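Local structure of Peptide/nickel transport system substrate-binding protein (Listeria monocytogenes serotype 1/2a, 5KZT) at residues R103-N108 with G124-G129. The protein binds peptides and, as an OppA-type solute-binding protein, probably delivers them at the cell surface to a membrane transporter for import. Residues are numbered along the deposited sequence; the frame is centred on the assembly and turned at random.
Sequences RAVDPN and GDIVAG
Val105 and Ile126 meet methyl to methyl where two helix C-termini abut: helix 94-105, which runs out into an Asx turn, and the short helix 123-127, which closes in a Schellman motif at Gly129. The tight part is apolar and buried, with Val105 CG2 lying 3.5 Å from Ile126 CG2. Val105 has CG1 anti to its carbonyl carbon (chi1 -66°), which leaves CG2 between the backbone N and C and turned to the Ile126 methyl. Beside this pair the Val127 side chain crosses Val105 at about a right angle, its CG2 4.0 Å from Val105 CB, while Phe117 also packs on Val105. No hydrogen bond joins the segments.

The solvent side is the exposed Pro107, whose CG and CD meet carbonyl oxygens of helix 123-127 instead of side chains: CG is 3.8 Å from Val127 O. Asp106, the first residue to leave helical phi/psi, starts the Asx turn, in which Asn108 N donates to Asp106 OD1 at 3.1 Å, from 44° above the carboxylate plane. Next to the proline ring, positive phi (73°) at Gly129 carries the backbone out of the helix. Ile126 O accepts from Gly129 N at 2.9 Å and also touches Pro107 CG at 3.5 Å.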
# COMPACT_ATOMS: atom_id res chain seq x y z
N ARG A 103 -9.77 -15.73 9.77
CA ARG A 103 -8.69 -16.11 8.85
C ARG A 103 -7.53 -15.12 8.92
O ARG A 103 -6.37 -15.54 8.93
CB ARG A 103 -9.18 -16.21 7.39
CG ARG A 103 -8.15 -16.68 6.38
CD ARG A 103 -8.83 -17.12 5.09
NE ARG A 103 -7.88 -17.65 4.10
CZ ARG A 103 -7.39 -16.98 3.06
NH1 ARG A 103 -7.74 -15.71 2.81
NH2 ARG A 103 -6.55 -17.57 2.23
N ALA A 104 -7.85 -13.82 8.94
CA ALA A 104 -6.84 -12.77 8.99
C ALA A 104 -5.97 -12.79 10.24
O ALA A 104 -4.78 -12.50 10.14
CB ALA A 104 -7.47 -11.39 8.83
N VAL A 105 -6.55 -13.11 11.40
CA VAL A 105 -5.78 -13.14 12.65
C VAL A 105 -5.14 -14.50 12.95
O VAL A 105 -4.22 -14.60 13.76
CB VAL A 105 -6.59 -12.66 13.88
CG1 VAL A 105 -6.94 -11.18 13.74
CG2 VAL A 105 -7.88 -13.47 14.09
N ASP A 106 -5.61 -15.52 12.27
CA ASP A 106 -5.12 -16.87 12.49
C ASP A 106 -3.61 -16.93 12.19
O ASP A 106 -3.19 -16.64 11.06
CB ASP A 106 -5.89 -17.86 11.60
CG ASP A 106 -5.68 -19.30 11.98
OD1 ASP A 106 -4.60 -19.63 12.55
OD2 ASP A 106 -6.60 -20.11 11.68
N PRO A 107 -2.79 -17.31 13.18
CA PRO A 107 -1.35 -17.44 12.88
C PRO A 107 -0.99 -18.33 11.68
O PRO A 107 -0.05 -18.02 10.94
CB PRO A 107 -0.77 -18.00 14.18
CG PRO A 107 -1.69 -17.48 15.22
CD PRO A 107 -3.06 -17.52 14.61
N ASN A 108 -1.74 -19.42 11.50
CA ASN A 108 -1.56 -20.29 10.32
C ASN A 108 -1.56 -19.52 8.98
O ASN A 108 -0.82 -19.84 8.06
CB ASN A 108 -2.68 -21.36 10.34
CG ASN A 108 -2.32 -22.64 9.63
OD1 ASN A 108 -3.09 -23.13 8.79
ND2 ASN A 108 -1.20 -23.23 9.98
N GLY A 124 -5.09 -8.72 18.80
CA GLY A 124 -3.69 -8.77 19.19
C GLY A 124 -3.29 -10.09 19.82
O GLY A 124 -2.31 -10.72 19.42
N ASP A 125 -4.08 -10.53 20.80
CA ASP A 125 -3.84 -11.79 21.49
C ASP A 125 -3.87 -13.00 20.57
O ASP A 125 -3.08 -13.94 20.72
CB ASP A 125 -4.88 -11.98 22.60
CG ASP A 125 -4.63 -11.09 23.80
OD1 ASP A 125 -3.56 -10.45 23.88
OD2 ASP A 125 -5.53 -11.05 24.69
N ILE A 126 -4.78 -12.99 19.60
CA ILE A 126 -4.90 -14.11 18.68
C ILE A 126 -3.69 -14.20 17.73
O ILE A 126 -3.16 -15.29 17.48
CB ILE A 126 -6.21 -14.01 17.90
CG1 ILE A 126 -7.39 -14.21 18.86
CG2 ILE A 126 -6.26 -15.05 16.79
CD1 ILE A 126 -8.71 -13.69 18.32
N VAL A 127 -3.25 -13.05 17.22
CA VAL A 127 -2.07 -12.98 16.35
C VAL A 127 -0.84 -13.54 17.06
O VAL A 127 -0.05 -14.29 16.46
CB VAL A 127 -1.85 -11.55 15.81
CG1 VAL A 127 -0.48 -11.37 15.16
CG2 VAL A 127 -2.93 -11.24 14.80
N ALA A 128 -0.72 -13.21 18.35
CA ALA A 128 0.36 -13.71 19.20
C ALA A 128 0.18 -15.16 19.69
O ALA A 128 1.03 -15.66 20.40
CB ALA A 128 0.56 -12.78 20.39
N GLY A 129 -0.92 -15.84 19.31
CA GLY A 129 -1.17 -17.22 19.74
C GLY A 129 -1.59 -17.39 21.19
O GLY A 129 -1.51 -18.49 21.72